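Local structure of fiber protein 2 (Fowl adenovirus 1, 2VTW) at residues R60-Y71 and A176-N184; N143-T154 and N165-A176. The protein probably attaches the virion to a host-cell receptor as the trimeric short fibre, of which this chain is the C-terminal head domain. One frame throughout, in Å; residues are numbered along the deposited sequence.

In the fold
Contact 2 (143-154 with 165-176) is buried, its centre about 9 Å from the centre of the chain, and pairs two antiparallel neighbours of the head-domain sheet. Contact 1 (60-71 with 176-184) lies farther out, about 20 Å from that centre, and joins two loops, one carrying the short helix 64-67. Along the chain contact 2 is nested within the loop that contact 1 closes, and both include Ala176. The chemistry follows the place: contact 2 rests on regular backbone bonds, apolar packing on one face and water-linked polar side chains on the other; contact 1 on an arginine gripping loop carbonyls, with waters between backbone atoms. Between them Arg70 NH1 probably bonds Cys173 O at 2.9 Å.

Contact 1: R60-Y71 and A176-N184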
loop_
_atom_site.group_PDB
_atom_site.type_symbol
_atom_site.label_atom_id
_atom_site.label_comp_id
_atom_site.label_asym_id
_atom_site.label_seq_id
_atom_site.Cartn_x
_atom_site.Cartn_y
_atom_site.Cartn_z
ATOM N N ARG A 60 25.246 -2.703 22.909
ATOM C CA ARG A 60 23.957 -3.161 23.395
ATOM C C ARG A 60 24.056 -3.407 24.889
ATOM O O ARG A 60 24.570 -4.441 25.320
ATOM C CB ARG A 60 23.481 -4.397 22.620
ATOM C CG ARG A 60 23.079 -4.045 21.178
ATOM C CD ARG A 60 22.752 -5.258 20.366
ATOM N NE ARG A 60 23.941 -5.992 19.954
ATOM C CZ ARG A 60 23.922 -7.209 19.416
ATOM N NH1 ARG A 60 22.766 -7.829 19.207
ATOM N NH2 ARG A 60 25.062 -7.808 19.086
ATOM N N PRO A 61 23.601 -2.428 25.690
ATOM C CA PRO A 61 23.495 -2.674 27.126
ATOM C C PRO A 61 22.847 -4.014 27.441
ATOM O O PRO A 61 21.848 -4.383 26.818
ATOM C CB PRO A 61 22.584 -1.536 27.631
ATOM C CG PRO A 61 22.291 -0.668 26.458
ATOM C CD PRO A 61 23.203 -1.051 25.342
ATOM N N THR A 62 23.414 -4.716 28.415
ATOM C CA THR A 62 22.788 -5.899 28.983
ATOM C C THR A 62 21.628 -5.459 29.878
ATOM O O THR A 62 21.424 -4.254 30.100
ATOM C CB THR A 62 23.795 -6.735 29.828
ATOM O OG1 THR A 62 24.101 -6.037 31.051
ATOM C CG2 THR A 62 25.088 -7.004 29.040
ATOM N N GLY A 63 20.890 -6.439 30.402
ATOM C CA GLY A 63 19.702 -6.191 31.213
ATOM C C GLY A 63 18.475 -6.651 30.442
ATOM O O GLY A 63 18.375 -6.419 29.231
ATOM N N ALA A 64 17.546 -7.307 31.139
ATOM C CA ALA A 64 16.331 -7.830 30.516
ATOM C C ALA A 64 15.593 -6.744 29.728
ATOM O O ALA A 64 15.324 -6.909 28.542
ATOM C CB ALA A 64 15.409 -8.436 31.569
ATOM N N VAL A 65 15.297 -5.624 30.380
ATOM C CA VAL A 65 14.543 -4.538 29.733
ATOM C C VAL A 65 15.207 -4.020 28.445
ATOM O O VAL A 65 14.504 -3.624 27.518
ATOM C CB VAL A 65 14.251 -3.347 30.711
ATOM C CG1 VAL A 65 15.528 -2.521 30.991
ATOM C CG2 VAL A 65 13.118 -2.461 30.159
ATOM N N ASN A 66 16.538 -4.048 28.373
ATOM C CA ASN A 66 17.259 -3.570 27.186
ATOM C C ASN A 66 17.398 -4.596 26.057
ATOM O O ASN A 66 17.302 -4.242 24.874
ATOM C CB ASN A 66 18.653 -3.088 27.576
ATOM C CG ASN A 66 18.611 -1.862 28.441
ATOM O OD1 ASN A 66 18.338 -0.757 27.962
ATOM N ND2 ASN A 66 18.872 -2.046 29.731
ATOM N N GLU A 67 17.650 -5.850 26.439
ATOM C CA GLU A 67 17.879 -6.950 25.491
ATOM C C GLU A 67 16.592 -7.472 24.855
ATOM O O GLU A 67 16.624 -8.033 23.764
ATOM C CB GLU A 67 18.560 -8.129 26.197
ATOM C CG GLU A 67 19.938 -7.848 26.776
ATOM C CD GLU A 67 20.385 -8.915 27.789
ATOM O OE1 GLU A 67 19.907 -10.079 27.711
ATOM O OE2 GLU A 67 21.209 -8.584 28.674
ATOM N N ASN A 68 15.476 -7.306 25.553
ATOM C CA ASN A 68 14.185 -7.842 25.119
ATOM C C ASN A 68 13.309 -6.850 24.340
ATOM O O ASN A 68 12.133 -7.133 24.099
ATOM C CB ASN A 68 13.388 -8.342 26.334
ATOM C CG ASN A 68 14.044 -9.536 27.025
ATOM O OD1 ASN A 68 15.032 -10.096 26.535
ATOM N ND2 ASN A 68 13.489 -9.928 28.182
ATOM N N ALA A 69 13.874 -5.700 23.969
ATOM C CA ALA A 69 13.159 -4.694 23.184
ATOM C C ALA A 69 12.932 -5.273 21.782
ATOM O O ALA A 69 13.858 -5.824 21.193
ATOM C CB ALA A 69 13.958 -3.392 23.120
ATOM N N ARG A 70 11.694 -5.188 21.284
ATOM C CA ARG A 70 11.361 -5.665 19.935
ATOM C C ARG A 70 11.113 -4.537 18.901
ATOM O O ARG A 70 11.175 -4.788 17.687
ATOM C CB ARG A 70 10.158 -6.609 20.011
ATOM C CG ARG A 70 10.489 -7.928 20.709
ATOM C CD ARG A 70 9.344 -8.912 20.730
ATOM N NE ARG A 70 8.192 -8.491 21.534
ATOM C CZ ARG A 70 6.999 -8.097 21.063
ATOM N NH1 ARG A 70 6.733 -8.024 19.753
ATOM N NH2 ARG A 70 6.039 -7.760 21.919
ATOM N N TYR A 71 10.843 -3.312 19.369
ATOM C CA TYR A 71 10.502 -2.192 18.462
ATOM C C TYR A 71 11.667 -1.256 18.267
ATOM O O TYR A 71 12.499 -1.110 19.142
ATOM C CB TYR A 71 9.327 -1.373 18.979
ATOM C CG TYR A 71 7.994 -2.069 19.073
ATOM C CD1 TYR A 71 7.853 -3.461 18.923
ATOM C CD2 TYR A 71 6.868 -1.342 19.365
ATOM C CE1 TYR A 71 6.610 -4.064 19.034
ATOM C CE2 TYR A 71 5.645 -1.942 19.505
ATOM C CZ TYR A 71 5.516 -3.288 19.320
ATOM O OH TYR A 71 4.272 -3.845 19.453
ATOM N N ALA A 176 12.356 -11.112 20.002
ATOM C CA ALA A 176 13.510 -10.392 20.559
ATOM C C ALA A 176 14.823 -10.941 19.978
ATOM O O ALA A 176 14.921 -12.122 19.639
ATOM C CB ALA A 176 13.491 -10.465 22.104
ATOM N N GLY A 177 15.818 -10.080 19.809
ATOM C CA GLY A 177 17.129 -10.558 19.389
ATOM C C GLY A 177 18.102 -9.509 18.874
ATOM O O GLY A 177 19.315 -9.612 19.109
ATOM N N LEU A 178 17.577 -8.517 18.153
ATOM C CA LEU A 178 18.399 -7.456 17.582
ATOM C C LEU A 178 19.206 -6.703 18.646
ATOM O O LEU A 178 20.278 -6.200 18.343
ATOM C CB LEU A 178 17.519 -6.468 16.798
ATOM C CG LEU A 178 18.191 -5.346 15.986
ATOM C CD1 LEU A 178 19.211 -5.868 14.982
ATOM C CD2 LEU A 178 17.135 -4.490 15.278
ATOM N N PHE A 179 18.680 -6.641 19.870
ATOM C CA PHE A 179 19.267 -5.842 20.955
ATOM C C PHE A 179 19.846 -6.678 22.106
ATOM O O PHE A 179 20.219 -6.139 23.144
ATOM C CB PHE A 179 18.212 -4.836 21.448
ATOM C CG PHE A 179 17.679 -3.977 20.336
ATOM C CD1 PHE A 179 18.534 -3.101 19.667
ATOM C CD2 PHE A 179 16.362 -4.099 19.903
ATOM C CE1 PHE A 179 18.086 -2.344 18.626
ATOM C CE2 PHE A 179 15.900 -3.336 18.858
ATOM C CZ PHE A 179 16.761 -2.461 18.209
ATOM N N ASN A 180 19.915 -7.992 21.899
ATOM C CA ASN A 180 20.554 -8.911 22.829
ATOM C C ASN A 180 22.002 -9.105 22.376
ATOM O O ASN A 180 22.242 -9.615 21.278
ATOM C CB ASN A 180 19.792 -10.239 22.886
ATOM C CG ASN A 180 20.420 -11.238 23.839
ATOM O OD1 ASN A 180 21.602 -11.523 23.744
ATOM N ND2 ASN A 180 19.619 -11.785 24.756
ATOM N N PRO A 181 22.977 -8.694 23.227
ATOM C CA PRO A 181 24.403 -8.673 22.829
ATOM C C PRO A 181 25.026 -10.050 22.536
ATOM O O PRO A 181 26.107 -10.116 21.930
ATOM C CB PRO A 181 25.108 -7.991 24.016
ATOM C CG PRO A 181 24.181 -8.160 25.190
ATOM C CD PRO A 181 22.774 -8.238 24.621
ATOM N N THR A 182 24.357 -11.129 22.929
ATOM C CA THR A 182 24.865 -12.477 22.635
ATOM C C THR A 182 24.423 -12.979 21.253
ATOM O O THR A 182 24.981 -13.955 20.745
ATOM C CB THR A 182 24.474 -13.477 23.739
ATOM O OG1 THR A 182 23.063 -13.717 23.717
ATOM C CG2 THR A 182 24.865 -12.922 25.112
ATOM N N VAL A 183 23.454 -12.283 20.637
ATOM C CA VAL A 183 22.939 -12.626 19.300
ATOM C C VAL A 183 23.622 -11.795 18.236
ATOM O O VAL A 183 23.708 -10.585 18.366
ATOM C CB VAL A 183 21.430 -12.372 19.200
ATOM C CG1 VAL A 183 20.942 -12.543 17.751
ATOM C CG2 VAL A 183 20.684 -13.292 20.149
ATOM N N ASN A 184 24.088 -12.440 17.174
ATOM C CA ASN A 184 24.858 -11.754 16.143
ATOM C C ASN A 184 24.361 -12.022 14.734
ATOM O O ASN A 184 23.683 -13.019 14.482
ATOM C CB ASN A 184 26.327 -12.169 16.259
ATOM C CG ASN A 184 27.021 -11.507 17.446
ATOM O OD1 ASN A 184 27.374 -12.168 18.432
ATOM N ND2 ASN A 184 27.204 -10.178 17.358
HETATM O O HOH W 1 27.361 -7.119 21.135
HETATM O O HOH W 2 20.724 -3.695 24.403
HETATM O O HOH W 3 16.003 -7.687 21.211
#
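Two successive type I beta turns, Gly177 to Asn180 and Asn180 to Val183, form a loop whose carbonyl oxygens receive the guanidinium of Arg60. NH1 and NH2 grip Val183 O end-on, at 3.0 Å from NH1 and 3.2 Å from NH2, with that oxygen only 7° out of the guanidinium plane. NH1 also donates to Leu178 O at 3.1 Å, a more bent bond whose donor stands above the carbonyl plane. Pro181 CA covers one guanidinium face, 3.7 Å above its centre. The bend at chi3 (-76°) turns the arginine's end across the turns, and its CD packs against the backbone of Phe179.

Glu67 lays its CG against Pro181 CD, while its CA-H points at Phe179 O with an angle of 164° at the hydrogen; its OE2 receives Gly63 N at the start of the short helix. Asn180 OD1 closes an Asx turn by accepting Thr182 N at 2.9 Å, and takes Thr182 OG1 as well. One water is held by four backbone atoms, donating to Glu67 O and Ala69 O and accepting from Gly177 N and Phe179 N. Ala69 O meets the edge of the Phe179 ring, 3.3 Å from CD2.

That ring packs edge-to-face with Phe29 of strand 28-40 and touches Phe72 of strand 71-76, while Glu67 joins the helix 64-67 to the same loop before strand 185-197.

Contact 2: N143-T154 and N165-A176; sequences NTGSIDVRMQVT and NLIAFTFQCASA
Asp148 with Gln172, Arg150 with Thr170, Gln152 with Ala168 and Thr154 with Leu166 exchange reciprocal N-H...O bonds, the backbone pairing of an antiparallel beta hairpin. The axes of strands 147-154 and 165-173 approach to 4.5 Å, their directions 156° apart. Ala174 N donates to Ser146 O and Ser175 N to Thr144 O.

Apolar packing occupies the face of Ile147, Val149, Met151, Phe169 and Phe171. Both Val149 methyls lie over one side of the Phe171 ring: CG1, anti to the backbone N (chi1 -170°), sits over the centre in a CH-pi contact, 4.2 Å from the centroid and 5° off the normal, while CG2 comes within 3.6 Å of Phe171 CD1. Ile147 CG2 meets that ring at its edge. Met151 SD makes an oblique Met-aromatic contact, 5.0 Å from the Phe169 centroid.

Polar and water-mediated links lie on the other face. Asp148, whose OD1 is bonded to Ser133 OG, shares one water with Gln172 through OD2, and Gln172 shares two more with Arg150, through NE and NH2. Gln152 O accepts Ala168 N and Thr154 OG1 from opposite faces of its carbonyl plane; Gln152 NE2 in turn donates to Thr154 OG1 at 2.7 Å.

Strand 129-140 flanks 147-157 and strand 71-76 flanks 163-173, while Ile189 of strand 185-197 packs on Ile147 and Phe171. Arg150, bonded to Gly129 O, also packs on Tyr134 of a second subunit.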
loop_
_atom_site.group_PDB
_atom_site.type_symbol
_atom_site.label_atom_id
_atom_site.label_comp_id
_atom_site.label_asym_id
_atom_site.label_seq_id
_atom_site.Cartn_x
_atom_site.Cartn_y
_atom_site.Cartn_z
ATOM N N ASN A 143 17.413 -13.659 14.504
ATOM C CA ASN A 143 16.085 -14.033 13.985
ATOM C C ASN A 143 15.004 -13.210 14.679
ATOM O O ASN A 143 14.500 -13.562 15.748
ATOM C CB ASN A 143 15.808 -15.550 14.146
ATOM C CG ASN A 143 14.563 -16.018 13.369
ATOM O OD1 ASN A 143 13.616 -15.256 13.131
ATOM N ND2 ASN A 143 14.570 -17.279 12.968
ATOM N N THR A 144 14.647 -12.098 14.047
ATOM C CA THR A 144 13.577 -11.209 14.533
ATOM C C THR A 144 12.159 -11.722 14.246
ATOM O O THR A 144 11.173 -11.177 14.770
ATOM C CB THR A 144 13.679 -9.823 13.837
ATOM O OG1 THR A 144 13.558 -9.989 12.418
ATOM C CG2 THR A 144 15.032 -9.132 14.163
ATOM N N GLY A 145 12.047 -12.755 13.417
ATOM C CA GLY A 145 10.747 -13.120 12.844
ATOM C C GLY A 145 10.289 -12.051 11.839
ATOM O O GLY A 145 11.094 -11.279 11.324
ATOM N N SER A 146 8.991 -12.032 11.542
ATOM C CA SER A 146 8.398 -10.969 10.715
ATOM C C SER A 146 8.357 -9.647 11.504
ATOM O O SER A 146 8.363 -9.638 12.724
ATOM C CB SER A 146 6.984 -11.347 10.233
ATOM O OG SER A 146 7.066 -12.269 9.155
ATOM N N ILE A 147 8.305 -8.548 10.764
ATOM C CA ILE A 147 8.354 -7.192 11.315
ATOM C C ILE A 147 7.191 -6.418 10.686
ATOM O O ILE A 147 7.103 -6.302 9.479
ATOM C CB ILE A 147 9.706 -6.471 10.961
ATOM C CG1 ILE A 147 10.906 -7.183 11.596
ATOM C CG2 ILE A 147 9.673 -5.028 11.403
ATOM C CD1 ILE A 147 12.282 -6.645 11.124
ATOM N N ASP A 148 6.282 -5.929 11.515
ATOM C CA ASP A 148 5.267 -4.998 11.060
ATOM C C ASP A 148 5.838 -3.602 11.228
ATOM O O ASP A 148 6.590 -3.352 12.185
ATOM C CB ASP A 148 4.027 -5.118 11.912
ATOM C CG ASP A 148 3.309 -6.446 11.720
ATOM O OD1 ASP A 148 3.374 -7.001 10.602
ATOM O OD2 ASP A 148 2.665 -6.883 12.689
ATOM N N VAL A 149 5.496 -2.705 10.304
ATOM C CA VAL A 149 5.888 -1.306 10.408
ATOM C C VAL A 149 4.658 -0.392 10.514
ATOM O O VAL A 149 3.801 -0.384 9.611
ATOM C CB VAL A 149 6.743 -0.890 9.194
ATOM C CG1 VAL A 149 7.362 0.490 9.437
ATOM C CG2 VAL A 149 7.843 -1.946 8.910
ATOM N N ARG A 150 4.564 0.343 11.622
ATOM C CA ARG A 150 3.593 1.435 11.779
ATOM C C ARG A 150 4.157 2.734 11.208
ATOM O O ARG A 150 5.282 3.104 11.499
ATOM C CB ARG A 150 3.229 1.622 13.239
ATOM C CG ARG A 150 2.097 2.645 13.489
ATOM C CD ARG A 150 0.769 2.091 13.120
ATOM N NE ARG A 150 0.385 0.980 13.978
ATOM C CZ ARG A 150 -0.763 0.318 13.896
ATOM N NH1 ARG A 150 -1.652 0.618 12.972
ATOM N NH2 ARG A 150 -1.019 -0.660 14.760
ATOM N N MET A 151 3.373 3.428 10.382
ATOM C CA MET A 151 3.837 4.644 9.734
ATOM C C MET A 151 2.903 5.825 10.085
ATOM O O MET A 151 1.680 5.750 9.886
ATOM C CB MET A 151 3.950 4.426 8.242
ATOM C CG MET A 151 4.805 3.200 7.857
ATOM S SD MET A 151 4.437 2.653 6.192
ATOM C CE MET A 151 4.939 0.949 6.283
ATOM N N GLN A 152 3.498 6.895 10.638
ATOM C CA GLN A 152 2.748 7.981 11.231
ATOM C C GLN A 152 3.453 9.318 10.985
ATOM O O GLN A 152 4.554 9.567 11.503
ATOM C CB GLN A 152 2.570 7.745 12.724
ATOM C CG GLN A 152 1.724 8.802 13.471
ATOM C CD GLN A 152 1.970 8.735 14.962
ATOM O OE1 GLN A 152 1.503 7.823 15.644
ATOM N NE2 GLN A 152 2.740 9.688 15.477
ATOM N N VAL A 153 2.831 10.172 10.175
ATOM C CA VAL A 153 3.291 11.565 10.079
ATOM C C VAL A 153 3.027 12.235 11.443
ATOM O O VAL A 153 1.924 12.167 11.986
ATOM C CB VAL A 153 2.596 12.306 8.967
ATOM C CG1 VAL A 153 2.891 13.812 9.044
ATOM C CG2 VAL A 153 3.025 11.735 7.633
ATOM N N THR A 154 4.056 12.861 11.994
ATOM C CA THR A 154 4.058 13.284 13.393
ATOM C C THR A 154 4.681 14.676 13.522
ATOM O O THR A 154 5.691 14.953 12.881
ATOM C CB THR A 154 4.940 12.321 14.247
ATOM O OG1 THR A 154 4.556 10.948 14.015
ATOM C CG2 THR A 154 4.824 12.655 15.690
ATOM N N ASN A 165 6.886 18.669 10.839
ATOM C CA ASN A 165 6.198 17.417 10.472
ATOM C C ASN A 165 7.141 16.452 9.745
ATOM O O ASN A 165 7.650 16.744 8.669
ATOM C CB ASN A 165 4.963 17.708 9.640
ATOM C CG ASN A 165 3.918 18.528 10.390
ATOM O OD1 ASN A 165 3.645 18.334 11.582
ATOM N ND2 ASN A 165 3.337 19.465 9.686
ATOM N N LEU A 166 7.388 15.317 10.395
ATOM C CA LEU A 166 8.218 14.224 9.891
ATOM C C LEU A 166 7.393 12.922 9.851
ATOM O O LEU A 166 6.316 12.868 10.441
ATOM C CB LEU A 166 9.428 14.012 10.807
ATOM C CG LEU A 166 10.652 14.958 10.640
ATOM C CD1 LEU A 166 10.301 16.415 10.984
ATOM C CD2 LEU A 166 11.809 14.426 11.494
ATOM N N ILE A 167 7.932 11.889 9.191
ATOM C CA ILE A 167 7.343 10.539 9.206
ATOM C C ILE A 167 8.098 9.594 10.162
ATOM O O ILE A 167 9.262 9.333 9.957
ATOM C CB ILE A 167 7.307 9.882 7.768
ATOM C CG1 ILE A 167 6.876 10.893 6.700
ATOM C CG2 ILE A 167 6.385 8.604 7.800
ATOM C CD1 ILE A 167 7.185 10.512 5.267
ATOM N N ALA A 168 7.418 9.089 11.185
ATOM C CA ALA A 168 7.958 8.064 12.069
ATOM C C ALA A 168 7.591 6.670 11.527
ATOM O O ALA A 168 6.417 6.409 11.219
ATOM C CB ALA A 168 7.431 8.231 13.485
ATOM N N PHE A 169 8.606 5.817 11.378
ATOM C CA PHE A 169 8.450 4.403 11.014
ATOM C C PHE A 169 8.871 3.593 12.214
ATOM O O PHE A 169 10.038 3.632 12.580
ATOM C CB PHE A 169 9.369 4.017 9.868
ATOM C CG PHE A 169 8.997 4.594 8.535
ATOM C CD1 PHE A 169 8.459 3.799 7.550
ATOM C CD2 PHE A 169 9.252 5.921 8.243
ATOM C CE1 PHE A 169 8.142 4.310 6.314
ATOM C CE2 PHE A 169 8.925 6.455 6.985
ATOM C CZ PHE A 169 8.368 5.664 6.028
ATOM N N THR A 170 7.947 2.883 12.853
ATOM C CA THR A 170 8.319 2.004 13.962
ATOM C C THR A 170 8.229 0.549 13.514
ATOM O O THR A 170 7.152 0.060 13.127
ATOM C CB THR A 170 7.547 2.273 15.260
ATOM O OG1 THR A 170 7.754 3.632 15.693
ATOM C CG2 THR A 170 8.015 1.341 16.374
ATOM N N PHE A 171 9.383 -0.113 13.559
ATOM C CA PHE A 171 9.547 -1.506 13.151
ATOM C C PHE A 171 9.278 -2.383 14.344
ATOM O O PHE A 171 9.954 -2.269 15.356
ATOM C CB PHE A 171 10.954 -1.724 12.612
ATOM C CG PHE A 171 11.235 -0.941 11.358
ATOM C CD1 PHE A 171 11.250 -1.565 10.130
ATOM C CD2 PHE A 171 11.477 0.428 11.405
ATOM C CE1 PHE A 171 11.487 -0.852 8.958
ATOM C CE2 PHE A 171 11.718 1.161 10.235
ATOM C CZ PHE A 171 11.734 0.531 9.020
ATOM N N GLN A 172 8.281 -3.252 14.227
ATOM C CA GLN A 172 7.819 -4.051 15.334
ATOM C C GLN A 172 8.146 -5.529 15.072
ATOM O O GLN A 172 7.404 -6.226 14.350
ATOM C CB GLN A 172 6.328 -3.827 15.528
ATOM C CG GLN A 172 5.956 -2.323 15.498
ATOM C CD GLN A 172 4.514 -2.038 15.816
ATOM O OE1 GLN A 172 4.171 -0.923 16.228
ATOM N NE2 GLN A 172 3.647 -3.042 15.655
ATOM N N CYS A 173 9.273 -5.976 15.643
ATOM C CA CYS A 173 9.763 -7.364 15.496
ATOM C C CYS A 173 8.901 -8.354 16.260
ATOM O O CYS A 173 8.495 -8.090 17.407
ATOM C CB CYS A 173 11.199 -7.494 16.003
ATOM S SG CYS A 173 12.437 -6.594 15.077
ATOM N N ALA A 174 8.629 -9.501 15.640
ATOM C CA ALA A 174 7.831 -10.559 16.302
ATOM C C ALA A 174 8.595 -11.190 17.470
ATOM O O ALA A 174 7.973 -11.583 18.472
ATOM C CB ALA A 174 7.400 -11.632 15.299
ATOM N N SER A 175 9.928 -11.259 17.329
ATOM C CA SER A 175 10.838 -11.890 18.305
ATOM C C SER A 175 11.962 -10.969 18.739
ATOM O O SER A 175 12.493 -10.194 17.937
ATOM C CB SER A 175 11.499 -13.144 17.705
ATOM O OG SER A 175 10.533 -14.148 17.466
ATOM N N ALA A 176 12.356 -11.112 20.002
ATOM C CA ALA A 176 13.510 -10.392 20.559
ATOM C C ALA A 176 14.823 -10.941 19.978
ATOM O O ALA A 176 14.921 -12.122 19.639
ATOM C CB ALA A 176 13.491 -10.465 22.104
HETATM O O HOH W 4 11.317 -16.071 15.164
HETATM O O HOH W 5 3.520 -6.123 15.597
HETATM O O HOH W 6 1.957 0.701 16.554
HETATM O O HOH W 7 0.855 -2.251 16.381
#